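Local coordinates for protein transglutaminase-like enzymes, putative cysteine protease (Cytophaga hutchinsonii, PDB 3ISR) that is a putative cysteine protease of the transglutaminase-like superfamily, probably cleaving peptide or related amide bonds with a papain-like catalytic core, at residues I57-Y62 against R68-K73; N33-R38 against E47-T52; L117-S120 against Q124-K127. All coordinates share one frame; numbering follows the deposited sequence.

Interaction 1. Residues I57-Y62 against R68-K73; sequences IEEFSY and RFVRLK
Phe60 and Arg71 meet on one face of an antiparallel strand pair. Arg71 has CG between the backbone N and the carbonyl carbon (chi1 54°), which directs the chain across Phe60: CB and CG skirt CE1, and CD lies 3.7 Å from Phe60 CE1. NE then forms a salt bridge with Glu58, reaching OE1 at 3.1 Å from above the carboxylate plane; NH1 adds a weak second bond to the same oxygen. CZ rests over the Phe60 ring, 4.4 Å from its centroid, in a cation-pi contact, while NH2 passes to Leu109 O of the second subunit. Arginine suits this place because its flat cation serves ring and carboxylate together.

The opposite face of Phe60 takes Phe69 CB, and Phe69 CE2 sits over the centre of the Tyr62 ring, 3.6 Å from Tyr62 CE1. Across the sheet Arg68 grips Glu59 side-on in a second salt bridge, NE to OE2 at 2.9 Å (176°), NH2 to OE1 at 3.1 Å; NH2 also forms a salt bridge with Glu47, and NH1 bonds Ala36 O. Paired backbone bonds link Glu58 with Arg71 and Phe60 with Phe69 in a beta hairpin whose strand 58-60 edges this chain's four-stranded antiparallel sheet.

Interaction 2. Residues N33-R38 against E47-T52; sequences NVHALR and ESLIVT
His35 meets Glu47 and Leu49 where a loop folds against an antiparallel beta-sheet strand, in the bacterial transglutaminase N-terminal domain. The contact lays the loop that follows strand 28-32 against strand 43-52 of another antiparallel sheet, through side chains and without a direct hydrogen bond.

The closer part surrounds the imidazole. Its CG is anti to the carbonyl carbon (chi1 -76°), and the ring presents its edge to the strand. At one corner CD2 lies 3.5 Å from Glu47 OE1; at another CE1 lies 3.8 Å from Leu49 CD2. The ring and carboxylate planes stand 78° apart, nearly perpendicular. Because Glu47 and Leu49 are two positions apart on an extended strand, both project toward the loop, one offering an acid and the other a branched apolar end. Histidine suits the place between them, since its carbon edge can pack against leucine as well as face a carboxylate. Tyr84 of strand 78-96 also meets the imidazole, and its hydroxyl bonds Glu47 OE1.

Toward solvent the contact slackens. Arg38 is exposed, and its extended chain brings a guanidinium obliquely to the acid, with the two planes 72° apart. Glu47 has its stronger partner in Arg68, which takes OE2 from outside these segments. That second arginine also comes close to Arg38, and the carboxylate they share probably offsets their like charges. An extended arginine suits position 38 because it is long enough to bring NH2 near the acid from the loop. Its link is nevertheless a long salt bridge: Arg38 NH2 stands 3.7 Å from Glu47 OE2.

Interaction 3. Residues L117-S120 against Q124-K127; sequences LFPS and QSDK
The hydroxyl of Ser125 holds a water at 2.6 Å from its OG, and that water donates to Leu117 O at 2.8 Å. This bridge ties the two segments together, since no direct hydrogen bond spans them. Ser125 OG sits between the backbone N and the carbonyl carbon (chi1 42°), which brings OG against Pro119 CA (3.4 Å) and close to the proline N. A serine suits the spot because it is small enough to lie against the proline and still hold the water.

Pro119 is the main apolar surface of the contact. Its CB is directed toward 124-127, and CB and CG do most of the touching; a proline suits the place because its compact, rigid ring presents these carbons as an apolar surface, and its N has no hydrogen in need of a partner. Asp126 meets it from a second direction, the two side chains crossing at about a right angle: OD1 lies 3.4 Å from Pro119 CB, and Asp126 CG packs 3.7 Å from Pro119 CG. Both oxygens of the carboxylate also have partners on the second subunit, OD1 in a salt bridge to its Arg121 and OD2 bonded to its Tyr122 OH. With an alanine in place of Asp126 the carboxylate is gone, which would probably leave that arginine and tyrosine without their acidic partner and open a gap beside the proline ring.

Gln124 begins the turn, its carbonyl O accepting Lys127 N at 2.9 Å. Its amide reaches Ser169 and Phe171, while Ser120 OG bonds Asp248 and Arg193, so side chains of both segments are tied to the surrounding fold. What results is a short 3-10 turn, 125-127, packed on a proline-containing loop just ahead of helix 129-136, at an interface between subunits.

How the interactions relate
Interactions 1 and 2 are neighbours, with centres about 10 Å apart, and they share a charged junction: Arg68 of interaction 1 reaches Glu47 and Ala36 of interaction 2. The first is a backbone-paired hairpin, buried along Phe69 to Leu72 with exposed glutamates at its margin; the second joins a loop to another strand by side chains alone, from buried His35 to exposed Arg38. Interaction 3 lies apart, its centre about 29 Å from that of interaction 1 and 32 Å from that of interaction 2, and replaces strand pairing with a water bridge and proline packing. Interactions 1 and 3 both meet the second subunit, whereas interaction 2 stays within its chain.

Interaction 1. Residues I57-Y62 against R68-K73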
ATOM      1  N   ILE B  57     -39.210   5.763  -4.832  1.00 18.05           N
ATOM      2  CA  ILE B  57     -38.114   5.927  -3.876  1.00 18.49           C
ATOM      3  C   ILE B  57     -38.514   5.390  -2.496  1.00 18.39           C
ATOM      4  O   ILE B  57     -39.659   5.543  -2.086  1.00 18.61           O
ATOM      5  CB  ILE B  57     -37.613   7.406  -3.859  1.00 18.53           C
ATOM      6  CG1 ILE B  57     -36.374   7.569  -2.975  1.00 19.55           C
ATOM      7  CG2 ILE B  57     -38.731   8.377  -3.461  1.00 19.22           C
ATOM      8  CD1 ILE B  57     -35.456   8.676  -3.441  1.00 20.29           C
ATOM      9  N   GLU B  58     -37.585   4.723  -1.807  1.00 18.23           N
ATOM     10  CA  GLU B  58     -37.852   4.149  -0.484  1.00 18.26           C
ATOM     11  C   GLU B  58     -36.798   4.603   0.524  1.00 18.15           C
ATOM     12  O   GLU B  58     -35.600   4.578   0.229  1.00 16.91           O
ATOM     13  CB  GLU B  58     -37.867   2.609  -0.553  1.00 18.42           C
ATOM     14  CG  GLU B  58     -38.283   1.918   0.767  1.00 20.80           C
ATOM     15  CD  GLU B  58     -37.727   0.495   0.940  1.00 23.40           C
ATOM     16  OE1 GLU B  58     -37.075  -0.044   0.017  1.00 24.91           O
ATOM     17  OE2 GLU B  58     -37.941  -0.092   2.015  1.00 24.37           O
ATOM     18  N   GLU B  59     -37.258   5.022   1.704  1.00 18.36           N
ATOM     19  CA  GLU B  59     -36.365   5.364   2.815  1.00 18.88           C
ATOM     20  C   GLU B  59     -36.169   4.161   3.728  1.00 18.83           C
ATOM     21  O   GLU B  59     -37.123   3.455   4.030  1.00 18.99           O
ATOM     22  CB  GLU B  59     -36.905   6.538   3.643  1.00 19.31           C
ATOM     23  CG  GLU B  59     -35.946   6.925   4.808  1.00 20.05           C
ATOM     24  CD  GLU B  59     -36.486   8.012   5.736  1.00 21.42           C
ATOM     25  OE1 GLU B  59     -37.292   8.851   5.268  1.00 20.01           O
ATOM     26  OE2 GLU B  59     -36.080   8.040   6.927  1.00 18.04           O
ATOM     27  N   PHE B  60     -34.932   3.925   4.159  1.00 18.51           N
ATOM     28  CA  PHE B  60     -34.638   2.877   5.151  1.00 17.92           C
ATOM     29  C   PHE B  60     -33.470   3.300   6.042  1.00 17.85           C
ATOM     30  O   PHE B  60     -32.761   4.262   5.740  1.00 17.76           O
ATOM     31  CB  PHE B  60     -34.338   1.535   4.467  1.00 17.57           C
ATOM     32  CG  PHE B  60     -32.993   1.489   3.754  1.00 18.17           C
ATOM     33  CD1 PHE B  60     -32.859   1.971   2.448  1.00 18.19           C
ATOM     34  CD2 PHE B  60     -31.872   0.954   4.391  1.00 18.23           C
ATOM     35  CE1 PHE B  60     -31.629   1.924   1.788  1.00 18.53           C
ATOM     36  CE2 PHE B  60     -30.636   0.907   3.746  1.00 18.20           C
ATOM     37  CZ  PHE B  60     -30.512   1.385   2.444  1.00 18.34           C
ATOM     38  N   SER B  61     -33.270   2.573   7.139  1.00 18.00           N
ATOM     39  CA  SER B  61     -32.110   2.784   7.991  1.00 18.00           C
ATOM     40  C   SER B  61     -31.512   1.435   8.354  1.00 18.35           C
ATOM     41  O   SER B  61     -32.201   0.411   8.285  1.00 17.54           O
ATOM     42  CB  SER B  61     -32.490   3.543   9.274  1.00 18.70           C
ATOM     43  OG  SER B  61     -32.829   4.909   8.999  1.00 20.13           O
ATOM     44  N   TYR B  62     -30.234   1.432   8.737  1.00 18.26           N
ATOM     45  CA  TYR B  62     -29.654   0.235   9.358  1.00 18.88           C
ATOM     46  C   TYR B  62     -30.280   0.067  10.747  1.00 19.56           C
ATOM     47  O   TYR B  62     -30.941   0.971  11.247  1.00 19.63           O
ATOM     48  CB  TYR B  62     -28.133   0.354   9.493  1.00 18.50           C
ATOM     49  CG  TYR B  62     -27.352   0.514   8.206  1.00 18.20           C
ATOM     50  CD1 TYR B  62     -27.910   0.183   6.968  1.00 16.56           C
ATOM     51  CD2 TYR B  62     -26.022   0.950   8.237  1.00 17.57           C
ATOM     52  CE1 TYR B  62     -27.182   0.331   5.792  1.00 16.54           C
ATOM     53  CE2 TYR B  62     -25.278   1.082   7.068  1.00 17.75           C
ATOM     54  CZ  TYR B  62     -25.869   0.768   5.847  1.00 18.47           C
ATOM     55  OH  TYR B  62     -25.140   0.889   4.678  1.00 20.02           O
ATOM     56  N   ARG B  68     -30.460   8.175   7.537  1.00 16.51           N
ATOM     57  CA  ARG B  68     -31.681   7.935   6.798  1.00 16.73           C
ATOM     58  C   ARG B  68     -31.272   7.766   5.362  1.00 16.49           C
ATOM     59  O   ARG B  68     -30.858   8.732   4.714  1.00 17.01           O
ATOM     60  CB  ARG B  68     -32.627   9.136   6.911  1.00 16.21           C
ATOM     61  CG  ARG B  68     -33.099   9.386   8.331  1.00 15.96           C
ATOM     62  CD  ARG B  68     -33.847  10.707   8.445  1.00 14.43           C
ATOM     63  NE  ARG B  68     -35.080  10.694   7.666  1.00 13.75           N
ATOM     64  CZ  ARG B  68     -35.778  11.779   7.317  1.00 12.19           C
ATOM     65  NH1 ARG B  68     -35.380  12.996   7.670  1.00 10.98           N
ATOM     66  NH2 ARG B  68     -36.900  11.640   6.614  1.00 11.69           N
ATOM     67  N   PHE B  69     -31.383   6.544   4.864  1.00 16.59           N
ATOM     68  CA  PHE B  69     -31.028   6.261   3.481  1.00 16.56           C
ATOM     69  C   PHE B  69     -32.266   6.284   2.599  1.00 17.14           C
ATOM     70  O   PHE B  69     -33.353   5.973   3.065  1.00 17.66           O
ATOM     71  CB  PHE B  69     -30.358   4.891   3.395  1.00 16.35           C
ATOM     72  CG  PHE B  69     -29.033   4.812   4.114  1.00 15.34           C
ATOM     73  CD1 PHE B  69     -27.917   5.492   3.619  1.00 14.68           C
ATOM     74  CD2 PHE B  69     -28.899   4.043   5.267  1.00 15.36           C
ATOM     75  CE1 PHE B  69     -26.668   5.424   4.266  1.00 15.13           C
ATOM     76  CE2 PHE B  69     -27.662   3.944   5.934  1.00 17.26           C
ATOM     77  CZ  PHE B  69     -26.528   4.643   5.428  1.00 15.50           C
ATOM     78  N   VAL B  70     -32.104   6.664   1.332  1.00 17.31           N
ATOM     79  CA  VAL B  70     -33.191   6.520   0.363  1.00 17.26           C
ATOM     80  C   VAL B  70     -32.651   5.830  -0.869  1.00 16.75           C
ATOM     81  O   VAL B  70     -31.537   6.119  -1.310  1.00 17.15           O
ATOM     82  CB  VAL B  70     -33.870   7.878  -0.039  1.00 18.06           C
ATOM     83  CG1 VAL B  70     -34.632   8.486   1.145  1.00 17.54           C
ATOM     84  CG2 VAL B  70     -32.852   8.852  -0.576  1.00 17.60           C
ATOM     85  N   ARG B  71     -33.432   4.921  -1.429  1.00 15.98           N
ATOM     86  CA  ARG B  71     -32.956   4.197  -2.592  1.00 16.10           C
ATOM     87  C   ARG B  71     -33.960   4.165  -3.728  1.00 16.16           C
ATOM     88  O   ARG B  71     -35.177   4.152  -3.506  1.00 15.70           O
ATOM     89  CB  ARG B  71     -32.508   2.780  -2.228  1.00 15.70           C
ATOM     90  CG  ARG B  71     -33.544   1.975  -1.506  1.00 16.66           C
ATOM     91  CD  ARG B  71     -33.071   0.529  -1.273  1.00 16.00           C
ATOM     92  NE  ARG B  71     -33.961  -0.116  -0.321  1.00 18.02           N
ATOM     93  CZ  ARG B  71     -33.730  -1.291   0.255  1.00 19.72           C
ATOM     94  NH1 ARG B  71     -34.612  -1.781   1.112  1.00 18.91           N
ATOM     95  NH2 ARG B  71     -32.623  -1.975  -0.032  1.00 18.61           N
ATOM     96  N   LEU B  72     -33.416   4.147  -4.940  1.00 16.76           N
ATOM     97  CA  LEU B  72     -34.195   4.115  -6.167  1.00 17.10           C
ATOM     98  C   LEU B  72     -33.371   3.430  -7.231  1.00 17.46           C
ATOM     99  O   LEU B  72     -32.142   3.332  -7.102  1.00 17.43           O
ATOM    100  CB  LEU B  72     -34.542   5.542  -6.626  1.00 17.32           C
ATOM    101  CG  LEU B  72     -33.432   6.552  -6.936  1.00 17.77           C
ATOM    102  CD1 LEU B  72     -32.779   6.284  -8.288  1.00 16.10           C
ATOM    103  CD2 LEU B  72     -34.053   7.958  -6.938  1.00 19.02           C
ATOM    104  N   LYS B  73     -34.037   2.952  -8.277  1.00 17.22           N
ATOM    105  CA  LYS B  73     -33.328   2.409  -9.426  1.00 18.10           C
ATOM    106  C   LYS B  73     -33.627   3.252 -10.667  1.00 18.03           C
ATOM    107  O   LYS B  73     -34.714   3.819 -10.791  1.00 17.31           O
ATOM    108  CB  LYS B  73     -33.645   0.917  -9.636  1.00 18.42           C
ATOM    109  CG  LYS B  73     -35.118   0.575  -9.858  1.00 20.17           C
ATOM    110  CD  LYS B  73     -35.340  -0.942  -9.937  1.00 22.39           C
ATOM    111  CE  LYS B  73     -36.543  -1.252 -10.839  1.00 25.56           C
ATOM    112  NZ  LYS B  73     -37.126  -2.615 -10.624  1.00 26.82           N
TER

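Interaction 2. Residues N33-R38 against E47-T52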
ATOM      1  N   ASN B  33     -27.731   9.400   0.856  1.00 16.20           N
ATOM      2  CA  ASN B  33     -27.827   9.843   2.234  1.00 16.59           C
ATOM      3  C   ASN B  33     -27.794  11.354   2.299  1.00 16.85           C
ATOM      4  O   ASN B  33     -26.710  11.943   2.462  1.00 16.20           O
ATOM      5  CB  ASN B  33     -26.696   9.252   3.068  1.00 17.12           C
ATOM      6  CG  ASN B  33     -26.877   9.503   4.539  1.00 18.02           C
ATOM      7  OD1 ASN B  33     -28.013   9.630   5.046  1.00 22.39           O
ATOM      8  ND2 ASN B  33     -25.765   9.580   5.243  1.00 17.07           N
ATOM      9  N   VAL B  34     -28.975  11.972   2.140  1.00 16.50           N
ATOM     10  CA  VAL B  34     -29.097  13.434   2.085  1.00 16.93           C
ATOM     11  C   VAL B  34     -30.042  14.047   3.127  1.00 16.79           C
ATOM     12  O   VAL B  34     -29.933  15.239   3.426  1.00 17.44           O
ATOM     13  CB  VAL B  34     -29.470  13.959   0.640  1.00 16.51           C
ATOM     14  CG1 VAL B  34     -28.458  13.463  -0.398  1.00 16.93           C
ATOM     15  CG2 VAL B  34     -30.886  13.552   0.251  1.00 18.32           C
ATOM     16  N   HIS B  35     -30.969  13.246   3.662  1.00 17.00           N
ATOM     17  CA  HIS B  35     -31.909  13.685   4.699  1.00 17.04           C
ATOM     18  C   HIS B  35     -31.234  14.071   6.013  1.00 17.18           C
ATOM     19  O   HIS B  35     -30.291  13.396   6.462  1.00 16.46           O
ATOM     20  CB  HIS B  35     -32.874  12.555   5.014  1.00 17.88           C
ATOM     21  CG  HIS B  35     -33.929  12.362   3.978  1.00 18.92           C
ATOM     22  ND1 HIS B  35     -33.667  11.777   2.758  1.00 19.13           N
ATOM     23  CD2 HIS B  35     -35.242  12.690   3.972  1.00 17.07           C
ATOM     24  CE1 HIS B  35     -34.780  11.754   2.043  1.00 19.20           C
ATOM     25  NE2 HIS B  35     -35.748  12.302   2.757  1.00 18.14           N
ATOM     26  N   ALA B  36     -31.751  15.113   6.660  1.00 16.16           N
ATOM     27  CA  ALA B  36     -31.304  15.443   8.009  1.00 16.01           C
ATOM     28  C   ALA B  36     -31.761  14.342   8.952  1.00 15.76           C
ATOM     29  O   ALA B  36     -32.812  13.735   8.737  1.00 16.53           O
ATOM     30  CB  ALA B  36     -31.856  16.797   8.459  1.00 15.28           C
ATOM     31  N   LEU B  37     -30.953  14.043   9.966  1.00 15.49           N
ATOM     32  CA  LEU B  37     -31.318  13.019  10.933  1.00 15.29           C
ATOM     33  C   LEU B  37     -32.324  13.598  11.930  1.00 15.70           C
ATOM     34  O   LEU B  37     -32.305  14.797  12.200  1.00 15.38           O
ATOM     35  CB  LEU B  37     -30.071  12.534  11.689  1.00 14.90           C
ATOM     36  CG  LEU B  37     -30.141  11.166  12.380  1.00 16.12           C
ATOM     37  CD1 LEU B  37     -30.377  10.001  11.410  1.00 15.42           C
ATOM     38  CD2 LEU B  37     -28.875  10.914  13.198  1.00 16.23           C
ATOM     39  N   ARG B  38     -33.198  12.734  12.445  1.00 16.01           N
ATOM     40  CA  ARG B  38     -34.079  13.045  13.573  1.00 16.84           C
ATOM     41  C   ARG B  38     -33.487  12.438  14.828  1.00 16.93           C
ATOM     42  O   ARG B  38     -33.291  11.216  14.899  1.00 17.13           O
ATOM     43  CB  ARG B  38     -35.453  12.431  13.363  1.00 17.20           C
ATOM     44  CG  ARG B  38     -36.289  13.137  12.341  1.00 18.68           C
ATOM     45  CD  ARG B  38     -37.731  12.689  12.474  1.00 22.83           C
ATOM     46  NE  ARG B  38     -38.596  13.424  11.560  1.00 24.29           N
ATOM     47  CZ  ARG B  38     -38.831  13.060  10.306  1.00 26.62           C
ATOM     48  NH1 ARG B  38     -38.269  11.963   9.817  1.00 26.49           N
ATOM     49  NH2 ARG B  38     -39.632  13.792   9.537  1.00 26.89           N
ATOM     50  N   GLU B  47     -39.762  19.041   5.791  1.00 16.05           N
ATOM     51  CA  GLU B  47     -38.878  18.570   4.718  1.00 15.57           C
ATOM     52  C   GLU B  47     -39.640  18.185   3.448  1.00 15.48           C
ATOM     53  O   GLU B  47     -40.802  17.783   3.509  1.00 15.27           O
ATOM     54  CB  GLU B  47     -37.993  17.395   5.189  1.00 15.25           C
ATOM     55  CG  GLU B  47     -38.745  16.088   5.435  1.00 14.69           C
ATOM     56  CD  GLU B  47     -37.843  14.940   5.871  1.00 13.94           C
ATOM     57  OE1 GLU B  47     -36.625  15.149   6.053  1.00 13.32           O
ATOM     58  OE2 GLU B  47     -38.360  13.820   6.044  1.00 14.34           O
ATOM     59  N   SER B  48     -38.960  18.291   2.310  1.00 15.27           N
ATOM     60  CA  SER B  48     -39.515  17.899   1.011  1.00 15.37           C
ATOM     61  C   SER B  48     -38.447  17.238   0.112  1.00 15.55           C
ATOM     62  O   SER B  48     -37.322  17.738   0.007  1.00 15.50           O
ATOM     63  CB  SER B  48     -40.130  19.131   0.320  1.00 15.29           C
ATOM     64  OG  SER B  48     -40.414  18.871  -1.045  1.00 15.65           O
ATOM     65  N   LEU B  49     -38.808  16.120  -0.521  1.00 15.46           N
ATOM     66  CA  LEU B  49     -37.921  15.386  -1.426  1.00 16.01           C
ATOM     67  C   LEU B  49     -38.561  15.209  -2.808  1.00 16.27           C
ATOM     68  O   LEU B  49     -39.611  14.573  -2.933  1.00 16.57           O
ATOM     69  CB  LEU B  49     -37.568  14.010  -0.830  1.00 15.98           C
ATOM     70  CG  LEU B  49     -36.644  13.110  -1.646  1.00 16.55           C
ATOM     71  CD1 LEU B  49     -35.201  13.609  -1.545  1.00 18.47           C
ATOM     72  CD2 LEU B  49     -36.755  11.679  -1.145  1.00 18.97           C
ATOM     73  N   ILE B  50     -37.938  15.786  -3.839  1.00 16.25           N
ATOM     74  CA  ILE B  50     -38.480  15.753  -5.206  1.00 15.74           C
ATOM     75  C   ILE B  50     -37.518  15.085  -6.177  1.00 15.07           C
ATOM     76  O   ILE B  50     -36.370  15.510  -6.304  1.00 14.77           O
ATOM     77  CB  ILE B  50     -38.784  17.187  -5.748  1.00 15.99           C
ATOM     78  CG1 ILE B  50     -39.687  17.981  -4.786  1.00 17.27           C
ATOM     79  CG2 ILE B  50     -39.370  17.132  -7.171  1.00 16.44           C
ATOM     80  CD1 ILE B  50     -40.987  17.270  -4.379  1.00 19.03           C
ATOM     81  N   VAL B  51     -37.998  14.059  -6.874  1.00 14.64           N
ATOM     82  CA  VAL B  51     -37.227  13.398  -7.935  1.00 13.90           C
ATOM     83  C   VAL B  51     -37.774  13.840  -9.311  1.00 13.52           C
ATOM     84  O   VAL B  51     -38.984  13.800  -9.544  1.00 13.24           O
ATOM     85  CB  VAL B  51     -37.253  11.851  -7.780  1.00 14.18           C
ATOM     86  CG1 VAL B  51     -36.432  11.178  -8.875  1.00 14.04           C
ATOM     87  CG2 VAL B  51     -36.708  11.421  -6.391  1.00 15.14           C
ATOM     88  N   THR B  52     -36.888  14.279 -10.204  1.00 12.84           N
ATOM     89  CA  THR B  52     -37.278  14.658 -11.569  1.00 12.52           C
ATOM     90  C   THR B  52     -36.605  13.749 -12.590  1.00 12.77           C
ATOM     91  O   THR B  52     -35.390  13.772 -12.694  1.00 12.89           O
ATOM     92  CB  THR B  52     -36.871  16.110 -11.884  1.00 12.41           C
ATOM     93  OG1 THR B  52     -37.467  16.986 -10.924  1.00 10.74           O
ATOM     94  CG2 THR B  52     -37.320  16.516 -13.308  1.00 12.01           C
TER

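Interaction 3. Residues L117-S120 against Q124-K127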
ATOM      1  N   LEU B 117     -14.004   1.917  18.772  1.00 12.96           N
ATOM      2  CA  LEU B 117     -12.597   1.758  19.111  1.00 12.66           C
ATOM      3  C   LEU B 117     -11.833   0.980  18.025  1.00 13.44           C
ATOM      4  O   LEU B 117     -10.599   0.917  18.049  1.00 14.75           O
ATOM      5  CB  LEU B 117     -12.476   1.000  20.451  1.00 12.88           C
ATOM      6  CG  LEU B 117     -12.852   1.776  21.728  1.00 11.94           C
ATOM      7  CD1 LEU B 117     -13.125   0.818  22.907  1.00 11.34           C
ATOM      8  CD2 LEU B 117     -11.753   2.782  22.083  1.00 11.91           C
ATOM      9  N   PHE B 118     -12.557   0.343  17.108  1.00 13.47           N
ATOM     10  CA  PHE B 118     -11.948  -0.615  16.176  1.00 13.66           C
ATOM     11  C   PHE B 118     -11.664  -0.043  14.800  1.00 13.96           C
ATOM     12  O   PHE B 118     -12.318   0.917  14.380  1.00 13.77           O
ATOM     13  CB  PHE B 118     -12.792  -1.892  16.099  1.00 14.25           C
ATOM     14  CG  PHE B 118     -12.787  -2.642  17.398  1.00 16.28           C
ATOM     15  CD1 PHE B 118     -11.695  -3.415  17.755  1.00 19.28           C
ATOM     16  CD2 PHE B 118     -13.827  -2.485  18.300  1.00 17.76           C
ATOM     17  CE1 PHE B 118     -11.662  -4.095  19.003  1.00 21.88           C
ATOM     18  CE2 PHE B 118     -13.818  -3.141  19.533  1.00 16.39           C
ATOM     19  CZ  PHE B 118     -12.743  -3.943  19.889  1.00 18.25           C
ATOM     20  N   PRO B 119     -10.647  -0.593  14.115  1.00 14.30           N
ATOM     21  CA  PRO B 119     -10.335  -0.091  12.767  1.00 14.06           C
ATOM     22  C   PRO B 119     -11.516  -0.317  11.834  1.00 14.28           C
ATOM     23  O   PRO B 119     -12.297  -1.277  12.030  1.00 14.65           O
ATOM     24  CB  PRO B 119      -9.157  -0.960  12.315  1.00 13.84           C
ATOM     25  CG  PRO B 119      -8.699  -1.754  13.530  1.00 14.95           C
ATOM     26  CD  PRO B 119      -9.786  -1.719  14.544  1.00 13.56           C
ATOM     27  N   SER B 120     -11.636   0.528  10.815  1.00 14.39           N
ATOM     28  CA  SER B 120     -12.659   0.372   9.799  1.00 13.95           C
ATOM     29  C   SER B 120     -12.017   0.533   8.411  1.00 14.22           C
ATOM     30  O   SER B 120     -10.813   0.753   8.327  1.00 13.50           O
ATOM     31  CB  SER B 120     -13.751   1.418  10.024  1.00 14.76           C
ATOM     32  OG  SER B 120     -13.207   2.716   9.992  1.00 15.28           O
ATOM     33  N   GLN B 124      -7.503   2.873   9.384  1.00 14.33           N
ATOM     34  CA  GLN B 124      -6.665   1.709   9.761  1.00 13.87           C
ATOM     35  C   GLN B 124      -5.855   2.024  11.008  1.00 13.79           C
ATOM     36  O   GLN B 124      -4.611   2.158  10.977  1.00 13.04           O
ATOM     37  CB  GLN B 124      -5.761   1.294   8.596  1.00 14.79           C
ATOM     38  CG  GLN B 124      -6.502   1.054   7.255  1.00 12.85           C
ATOM     39  CD  GLN B 124      -6.448   2.267   6.335  1.00 15.77           C
ATOM     40  OE1 GLN B 124      -6.531   3.425   6.787  1.00 14.00           O
ATOM     41  NE2 GLN B 124      -6.296   2.014   5.032  1.00 13.45           N
ATOM     42  N   SER B 125      -6.574   2.154  12.118  1.00 13.38           N
ATOM     43  CA  SER B 125      -6.002   2.606  13.366  1.00 14.16           C
ATOM     44  C   SER B 125      -4.994   1.603  13.870  1.00 13.60           C
ATOM     45  O   SER B 125      -4.013   1.959  14.527  1.00 13.06           O
ATOM     46  CB  SER B 125      -7.108   2.834  14.415  1.00 13.54           C
ATOM     47  OG  SER B 125      -8.080   1.792  14.380  1.00 14.97           O
ATOM     48  N   ASP B 126      -5.210   0.343  13.517  1.00 14.16           N
ATOM     49  CA  ASP B 126      -4.278  -0.700  13.923  1.00 14.10           C
ATOM     50  C   ASP B 126      -2.907  -0.580  13.233  1.00 14.06           C
ATOM     51  O   ASP B 126      -1.944  -1.141  13.716  1.00 15.00           O
ATOM     52  CB  ASP B 126      -4.905  -2.093  13.694  1.00 14.77           C
ATOM     53  CG  ASP B 126      -5.259  -2.353  12.232  1.00 14.88           C
ATOM     54  OD1 ASP B 126      -5.849  -1.476  11.577  1.00 15.06           O
ATOM     55  OD2 ASP B 126      -4.940  -3.455  11.737  1.00 15.55           O
ATOM     56  N   LYS B 127      -2.814   0.123  12.106  1.00 13.34           N
ATOM     57  CA  LYS B 127      -1.514   0.328  11.445  1.00 14.15           C
ATOM     58  C   LYS B 127      -0.816   1.602  11.903  1.00 15.20           C
ATOM     59  O   LYS B 127       0.299   1.917  11.457  1.00 15.23           O
ATOM     60  CB  LYS B 127      -1.679   0.367   9.928  1.00 14.03           C
ATOM     61  CG  LYS B 127      -2.116  -0.989   9.338  1.00 12.98           C
ATOM     62  CD  LYS B 127      -2.239  -0.921   7.820  1.00 15.60           C
ATOM     63  CE  LYS B 127      -1.173  -1.745   7.115  1.00 16.49           C
ATOM     64  NZ  LYS B 127      -1.530  -1.934   5.676  1.00 17.24           N
TER
HETATM   65  O   HOH W   1      -8.245   0.541  16.640  1.00 23.15           O